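Primase X domain-containing protein (Sulfolobus solfataricus, PDB 4WYH) is a noncatalytic subunit of an archaeal eukaryotic-type primase and is essential for efficient primer synthesis. Local coordinates at residues D45-F50 and Y79-G84; T73-Y78 and V86-L91; R110-E113 and M118-E121. All blocks are in the same frame, centred on the assembly; numbering follows the deposited sequence.

Interaction 1: residues D45-F50 and Y79-G84; sequences DSRKRF and YKLQSG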
# COMPACT_ATOMS: atom_id res chain seq x y z
N ASP A 45 -3.19 -11.73 -1.71
CA ASP A 45 -2.54 -11.83 -3.00
C ASP A 45 -2.19 -10.49 -3.65
O ASP A 45 -1.42 -10.45 -4.57
CB ASP A 45 -3.42 -12.61 -3.96
CG ASP A 45 -3.68 -14.08 -3.48
OD1 ASP A 45 -2.93 -14.62 -2.63
OD2 ASP A 45 -4.68 -14.62 -3.98
N SER A 46 -2.76 -9.39 -3.15
CA SER A 46 -2.60 -8.11 -3.76
C SER A 46 -1.61 -7.20 -3.05
O SER A 46 -1.54 -6.06 -3.39
CB SER A 46 -3.96 -7.44 -3.92
OG SER A 46 -4.43 -6.98 -2.69
N ARG A 47 -0.88 -7.71 -2.04
CA ARG A 47 0.05 -6.90 -1.20
C ARG A 47 1.03 -6.08 -1.95
O ARG A 47 1.15 -4.90 -1.66
CB ARG A 47 0.82 -7.76 -0.19
CG ARG A 47 0.01 -8.18 0.98
CD ARG A 47 0.74 -9.24 1.81
NE ARG A 47 0.95 -10.46 1.05
CZ ARG A 47 1.80 -11.40 1.41
NH1 ARG A 47 2.55 -11.29 2.54
NH2 ARG A 47 1.89 -12.48 0.68
N LYS A 48 1.72 -6.67 -2.94
CA LYS A 48 2.74 -5.94 -3.65
C LYS A 48 2.14 -4.84 -4.52
O LYS A 48 2.56 -3.72 -4.50
CB LYS A 48 3.66 -6.89 -4.40
CG LYS A 48 4.66 -7.55 -3.47
CD LYS A 48 5.54 -8.52 -4.24
CE LYS A 48 6.36 -9.32 -3.26
NZ LYS A 48 7.21 -10.31 -3.99
N ARG A 49 1.07 -5.15 -5.23
CA ARG A 49 0.38 -4.12 -6.01
C ARG A 49 -0.19 -2.98 -5.13
O ARG A 49 -0.08 -1.82 -5.50
CB ARG A 49 -0.75 -4.77 -6.82
CG ARG A 49 -0.20 -5.75 -7.82
CD ARG A 49 -1.25 -6.08 -8.90
NE ARG A 49 -2.57 -6.42 -8.36
CZ ARG A 49 -2.95 -7.65 -8.09
NH1 ARG A 49 -2.10 -8.62 -8.21
NH2 ARG A 49 -4.19 -7.90 -7.65
N PHE A 50 -0.74 -3.31 -3.95
CA PHE A 50 -1.26 -2.30 -3.01
C PHE A 50 -0.11 -1.42 -2.61
O PHE A 50 -0.24 -0.23 -2.59
CB PHE A 50 -1.87 -2.96 -1.79
CG PHE A 50 -2.45 -1.97 -0.79
CD1 PHE A 50 -3.58 -1.27 -1.12
CD2 PHE A 50 -1.81 -1.68 0.38
CE1 PHE A 50 -4.13 -0.37 -0.25
CE2 PHE A 50 -2.36 -0.75 1.27
CZ PHE A 50 -3.51 -0.10 0.93
N TYR A 79 4.29 -8.14 5.94
CA TYR A 79 4.41 -9.36 6.69
C TYR A 79 3.24 -9.61 7.70
O TYR A 79 3.29 -10.50 8.53
CB TYR A 79 5.79 -9.47 7.34
CG TYR A 79 6.92 -9.59 6.34
CD1 TYR A 79 7.06 -10.73 5.57
CD2 TYR A 79 7.87 -8.58 6.19
CE1 TYR A 79 8.13 -10.89 4.66
CE2 TYR A 79 8.93 -8.73 5.24
CZ TYR A 79 9.04 -9.90 4.51
OH TYR A 79 10.03 -10.12 3.58
N LYS A 80 2.16 -8.86 7.59
CA LYS A 80 0.95 -9.26 8.30
C LYS A 80 0.48 -10.64 7.87
O LYS A 80 -0.18 -11.31 8.62
CB LYS A 80 -0.19 -8.24 8.12
CG LYS A 80 0.13 -6.86 8.59
CD LYS A 80 0.41 -6.89 10.05
CE LYS A 80 -0.41 -5.87 10.74
NZ LYS A 80 0.17 -5.54 12.06
N LEU A 81 0.82 -11.07 6.65
CA LEU A 81 0.45 -12.44 6.20
C LEU A 81 1.29 -13.58 6.80
O LEU A 81 0.70 -14.56 7.27
CB LEU A 81 0.47 -12.54 4.66
CG LEU A 81 -0.51 -13.49 3.94
CD1 LEU A 81 -0.43 -14.87 4.51
CD2 LEU A 81 -1.96 -13.04 4.05
N GLN A 82 2.62 -13.47 6.77
CA GLN A 82 3.59 -14.62 7.05
C GLN A 82 3.72 -15.71 6.01
O GLN A 82 4.38 -16.72 6.28
CB GLN A 82 3.53 -15.32 8.47
CG GLN A 82 2.31 -15.22 9.37
CD GLN A 82 2.57 -15.87 10.72
OE1 GLN A 82 2.07 -15.41 11.75
NE2 GLN A 82 3.37 -16.94 10.72
N SER A 83 3.10 -15.56 4.84
CA SER A 83 3.61 -16.26 3.70
C SER A 83 4.05 -15.10 2.83
O SER A 83 3.30 -14.18 2.53
CB SER A 83 2.61 -17.17 3.02
OG SER A 83 1.70 -16.41 2.26
N GLY A 84 5.31 -15.13 2.49
CA GLY A 84 5.80 -14.47 1.34
C GLY A 84 7.03 -13.67 1.70
O GLY A 84 7.38 -13.54 2.83
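Arg47 and Leu81 are the closest pair of backbone positions, with CA atoms 9.3 Å apart, so the gap between the first turn of helix 47-63 and the irregular loop 79-84 is bridged by a long side chain. That side chain is Arg47. Its chain bends at chi3 (-63°), and the guanidinium ends beside the loop. Both terminal nitrogens grip one atom, the backbone carbonyl oxygen of Ser83. Arg47 NH1 lies 3.0 Å from Ser83 O, and Arg47 NH2 lies 2.9 Å from the same oxygen. Both hydrogen bonds are clearly bent, with N-H...O angles of 136° and 143°, as expected when a fork closes on a single acceptor. The oxygen stays near the guanidinium plane, while the two nitrogens reach it from opposite faces of the carbonyl plane. Leu81 comes over one guanidinium face, with its CB 3.2 Å from Arg47 NH1. The two side chains cross at about a right angle.

Further bonds hold the arginine: NE gives a hydrogen bond to Gln44 O and NH1 gives one to Tyr78 O. This probably limits its rotation. Asp45, which binds manganese in a structure of this protein though none is bound here, precedes helix 47-63. The contact ties the start of helix 47-63 to the loop between helices 67-78 and 88-101, while helix 116-128 meets Asp45 and Ser46.

Interaction 2: residues T73-Y78 and V86-L91; sequences TLKEFY and VYESWL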
# COMPACT_ATOMS: atom_id res chain seq x y z
N THR A 73 6.89 1.07 7.62
CA THR A 73 5.45 0.92 7.51
C THR A 73 5.01 -0.09 6.43
O THR A 73 4.12 -0.94 6.66
CB THR A 73 4.84 2.30 7.18
OG1 THR A 73 5.19 3.20 8.24
CG2 THR A 73 3.33 2.17 7.05
N LEU A 74 5.66 0.01 5.27
CA LEU A 74 5.38 -0.88 4.14
C LEU A 74 5.79 -2.30 4.44
O LEU A 74 5.08 -3.26 4.09
CB LEU A 74 6.08 -0.34 2.88
CG LEU A 74 5.54 1.00 2.41
CD1 LEU A 74 6.37 1.61 1.30
CD2 LEU A 74 4.10 0.82 1.99
N LYS A 75 6.97 -2.47 5.04
CA LYS A 75 7.45 -3.82 5.39
C LYS A 75 6.58 -4.52 6.48
O LYS A 75 6.20 -5.68 6.30
CB LYS A 75 8.93 -3.76 5.81
CG LYS A 75 9.58 -5.10 5.77
CD LYS A 75 10.72 -5.15 6.79
CE LYS A 75 12.02 -4.72 6.19
NZ LYS A 75 13.11 -5.07 7.15
N GLU A 76 6.22 -3.77 7.50
CA GLU A 76 5.29 -4.22 8.57
C GLU A 76 3.95 -4.62 8.03
O GLU A 76 3.47 -5.66 8.43
CB GLU A 76 4.97 -3.09 9.51
CG GLU A 76 5.78 -3.06 10.70
CD GLU A 76 5.58 -1.77 11.43
OE1 GLU A 76 4.86 -0.80 10.99
OE2 GLU A 76 6.23 -1.73 12.42
N PHE A 77 3.37 -3.83 7.14
CA PHE A 77 2.17 -4.22 6.40
C PHE A 77 2.34 -5.52 5.63
O PHE A 77 1.51 -6.43 5.78
CB PHE A 77 1.80 -3.11 5.40
CG PHE A 77 0.86 -3.57 4.34
CD1 PHE A 77 -0.46 -3.83 4.65
CD2 PHE A 77 1.30 -3.76 3.00
CE1 PHE A 77 -1.33 -4.27 3.66
CE2 PHE A 77 0.40 -4.17 2.01
CZ PHE A 77 -0.89 -4.44 2.35
N TYR A 78 3.41 -5.63 4.84
CA TYR A 78 3.64 -6.81 4.02
C TYR A 78 3.62 -8.08 4.77
O TYR A 78 3.04 -9.05 4.27
CB TYR A 78 4.91 -6.70 3.13
CG TYR A 78 5.04 -7.89 2.22
CD1 TYR A 78 4.37 -7.96 1.01
CD2 TYR A 78 5.80 -9.00 2.61
CE1 TYR A 78 4.47 -9.10 0.21
CE2 TYR A 78 5.87 -10.14 1.85
CZ TYR A 78 5.20 -10.21 0.65
OH TYR A 78 5.32 -11.34 -0.12
N VAL A 86 9.32 -10.00 0.67
CA VAL A 86 9.58 -8.75 -0.03
C VAL A 86 11.05 -8.29 0.22
O VAL A 86 11.57 -8.40 1.34
CB VAL A 86 8.53 -7.65 0.36
CG1 VAL A 86 8.76 -7.11 1.80
CG2 VAL A 86 8.64 -6.52 -0.64
N TYR A 87 11.71 -7.79 -0.84
CA TYR A 87 13.06 -7.17 -0.81
C TYR A 87 13.01 -5.74 -0.33
O TYR A 87 12.20 -4.94 -0.83
CB TYR A 87 13.67 -7.16 -2.24
CG TYR A 87 14.04 -8.52 -2.80
CD1 TYR A 87 15.38 -8.96 -2.86
CD2 TYR A 87 13.04 -9.39 -3.28
CE1 TYR A 87 15.71 -10.21 -3.41
CE2 TYR A 87 13.37 -10.64 -3.81
CZ TYR A 87 14.69 -11.04 -3.91
OH TYR A 87 14.98 -12.29 -4.45
N GLU A 88 13.91 -5.41 0.59
CA GLU A 88 14.10 -4.03 0.98
C GLU A 88 14.49 -3.18 -0.23
O GLU A 88 14.11 -2.06 -0.31
CB GLU A 88 15.13 -3.85 2.06
CG GLU A 88 14.52 -4.06 3.44
CD GLU A 88 15.43 -3.61 4.57
OE1 GLU A 88 16.49 -3.00 4.33
OE2 GLU A 88 15.07 -3.88 5.71
N SER A 89 15.30 -3.73 -1.10
CA SER A 89 15.77 -2.97 -2.26
C SER A 89 14.54 -2.61 -3.15
O SER A 89 14.44 -1.47 -3.67
CB SER A 89 16.84 -3.77 -3.00
OG SER A 89 16.21 -4.74 -3.81
N TRP A 90 13.58 -3.53 -3.28
CA TRP A 90 12.34 -3.22 -4.01
C TRP A 90 11.59 -2.06 -3.30
O TRP A 90 11.22 -1.09 -3.92
CB TRP A 90 11.45 -4.45 -4.11
CG TRP A 90 10.28 -4.28 -4.94
CD1 TRP A 90 10.22 -4.40 -6.32
CD2 TRP A 90 8.94 -4.06 -4.51
NE1 TRP A 90 8.94 -4.23 -6.76
CE2 TRP A 90 8.12 -4.02 -5.67
CE3 TRP A 90 8.33 -3.92 -3.27
CZ2 TRP A 90 6.76 -3.83 -5.61
CZ3 TRP A 90 6.94 -3.71 -3.24
CH2 TRP A 90 6.19 -3.70 -4.39
N LEU A 91 11.41 -2.17 -2.00
CA LEU A 91 10.65 -1.16 -1.22
C LEU A 91 11.28 0.21 -1.29
O LEU A 91 10.59 1.18 -1.49
CB LEU A 91 10.47 -1.61 0.21
CG LEU A 91 9.54 -2.81 0.40
CD1 LEU A 91 9.60 -3.39 1.82
CD2 LEU A 91 8.10 -2.45 0.04
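Lys75 reaches from helix 67-78 to Glu88, in the first turn of helix 88-101. Its CB packs against the Leu91 methyl CD1 at 4.1 Å. The chain then turns at chi3 (-90°), which brings its end to the glutamate. CE lies beside the Glu88 carboxylate and also near the Glu88 methylene CG. At the tip, Lys75 NZ forms a salt bridge with Glu88 OE2 at 2.7 Å. It uses the anti lone pair of that oxygen, the one pointing away from OE1. The Glu88 chain is extended beyond CG, so its carboxylate meets the lysine at its end.

Away from this ion pair the contact is apolar. Leu74 CB meets Leu91 CD2 at 4.1 Å, and both leucines are buried. Leu74 also packs on Ala55 and Leu59 of helix 47-63. At the other end, Val86 sits over one face of the Tyr78 ring in a CH-pi contact. Val86 CB is 3.8 Å from the ring centroid and 12° off the ring normal. The valine methyl CG1 approaches closer to the rim, 3.6 Å from Tyr78 CD2. The Tyr78 ring also makes a cation-pi contact with Arg47.

The chemistry is thus graded across the helical hairpin. The leucines form an apolar seam between the helices, and Val86 of the loop extends it over the Tyr78 face. Most of the contact is therefore nondirectional. Its one ion pair lies at the partly exposed rim, where solvent would probably weaken it.

Interaction 3: residues R110-E113 and M118-E121; sequences RIEE and MYNE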
# COMPACT_ATOMS: atom_id res chain seq x y z
N ARG A 110 -10.77 3.62 -9.12
CA ARG A 110 -9.85 3.07 -10.08
C ARG A 110 -9.50 1.64 -9.71
O ARG A 110 -9.42 0.79 -10.56
CB ARG A 110 -8.60 3.92 -10.17
CG ARG A 110 -7.48 3.34 -11.00
CD ARG A 110 -6.27 4.29 -11.17
NE ARG A 110 -6.60 5.38 -12.10
CZ ARG A 110 -5.71 6.20 -12.61
NH1 ARG A 110 -4.47 6.11 -12.22
NH2 ARG A 110 -6.07 7.13 -13.48
N ILE A 111 -9.22 1.39 -8.46
CA ILE A 111 -8.95 0.03 -8.02
C ILE A 111 -10.12 -0.91 -8.40
O ILE A 111 -9.87 -2.01 -8.93
CB ILE A 111 -8.64 -0.04 -6.51
CG1 ILE A 111 -7.29 0.65 -6.20
CG2 ILE A 111 -8.62 -1.48 -6.00
CD1 ILE A 111 -7.25 1.24 -4.81
N GLU A 112 -11.38 -0.51 -8.14
CA GLU A 112 -12.52 -1.27 -8.62
C GLU A 112 -12.47 -1.56 -10.13
O GLU A 112 -12.73 -2.66 -10.59
CB GLU A 112 -13.83 -0.56 -8.28
CG GLU A 112 -15.03 -1.49 -8.21
CD GLU A 112 -15.56 -1.89 -9.58
OE1 GLU A 112 -15.51 -1.05 -10.54
OE2 GLU A 112 -16.02 -3.07 -9.73
N GLU A 113 -12.16 -0.53 -10.88
CA GLU A 113 -12.15 -0.57 -12.34
C GLU A 113 -11.02 -1.43 -12.92
O GLU A 113 -11.23 -2.11 -13.92
CB GLU A 113 -12.09 0.84 -12.92
CG GLU A 113 -13.45 1.57 -12.86
CD GLU A 113 -13.44 3.03 -13.40
OE1 GLU A 113 -14.04 3.95 -12.80
OE2 GLU A 113 -12.83 3.26 -14.49
N MET A 118 -7.62 -6.91 -5.90
CA MET A 118 -7.16 -6.06 -4.82
C MET A 118 -8.37 -5.39 -4.17
O MET A 118 -8.44 -5.19 -2.95
CB MET A 118 -6.20 -5.00 -5.38
CG MET A 118 -5.80 -3.92 -4.36
SD MET A 118 -4.50 -2.82 -4.97
CE MET A 118 -5.19 -1.28 -4.55
N TYR A 119 -9.33 -4.98 -4.98
CA TYR A 119 -10.50 -4.26 -4.45
C TYR A 119 -11.19 -5.16 -3.43
O TYR A 119 -11.51 -4.73 -2.36
CB TYR A 119 -11.47 -3.92 -5.54
CG TYR A 119 -12.56 -3.02 -5.14
CD1 TYR A 119 -12.34 -1.68 -4.96
CD2 TYR A 119 -13.87 -3.52 -4.98
CE1 TYR A 119 -13.39 -0.84 -4.57
CE2 TYR A 119 -14.92 -2.68 -4.65
CZ TYR A 119 -14.65 -1.33 -4.45
OH TYR A 119 -15.68 -0.47 -4.11
N ASN A 120 -11.45 -6.40 -3.80
CA ASN A 120 -12.09 -7.31 -2.84
C ASN A 120 -11.25 -7.49 -1.56
O ASN A 120 -11.79 -7.49 -0.52
CB ASN A 120 -12.39 -8.64 -3.49
CG ASN A 120 -13.61 -8.58 -4.38
OD1 ASN A 120 -14.34 -7.59 -4.36
ND2 ASN A 120 -13.83 -9.59 -5.17
N GLU A 121 -9.93 -7.62 -1.67
CA GLU A 121 -9.12 -7.78 -0.48
C GLU A 121 -9.22 -6.54 0.48
O GLU A 121 -9.27 -6.67 1.71
CB GLU A 121 -7.70 -8.13 -0.86
CG GLU A 121 -7.55 -9.49 -1.57
CD GLU A 121 -6.10 -9.92 -1.74
OE1 GLU A 121 -5.20 -9.12 -1.47
OE2 GLU A 121 -5.89 -11.06 -2.12
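The CG of Glu112 lies opposite its backbone N (chi1 -156°) and a bend at chi2 (-78°) follows, which lays the methylenes over the ring of Tyr119. The tyrosine ring is likewise turned away from its own backbone N and faces helix 108-114. Glu112 CG stands 3.8 Å from the Tyr119 ring centroid, 12° off the normal, in a CH-pi contact. Glu112 CB comes within 3.7 Å of Tyr119 CE1. The carboxylate plane is nearly perpendicular to the ring. The aliphatic part of the glutamate does the touching, and its acid end leads away.

Ile111 serves the buried side. Its CG2 lies in the plane of the Tyr119 ring, at the edge, and is 3.8 Å from Tyr119 CB. Its CG1 and CD1 pack on the Met118 methyl CE, so closely that the exact position of that methyl is doubtful. Ile111 and Met118 cross at about a right angle. Both also pack on Val54 of helix 47-63, and Met118 on Phe50 as well. No hydrogen bond joins the two segments.

The backbones come close, with Glu112 and Tyr119 CA atoms 5.5 Å apart. Two successive helices, 108-114 and 116-128, pack against each other across the short turn between them. The pair belongs to the C-terminal part of the all-helical PriX fold.

How the interactions relate
Interactions 1 and 2 have centres about 10 Å apart and touch directly. Their segments alternate along the chain, so helix 47-63, helix 67-78, the 79-87 loop and helix 88-101 are knitted together. Interaction 3 comes later in the chain. Its centre lies about 15 Å from that of interaction 1, which it touches: the Glu121 carboxylate accepts a hydrogen bond from the backbone N of Asp45 and is hydrogen-bonded to Ser46 OG. Interactions 2 and 3 do not touch; their centres are about 21 Å apart, on opposite sides of the chain's centre. Segment 45-50, which contains the manganese-binding residue Asp45, thus touches both of the other contacts.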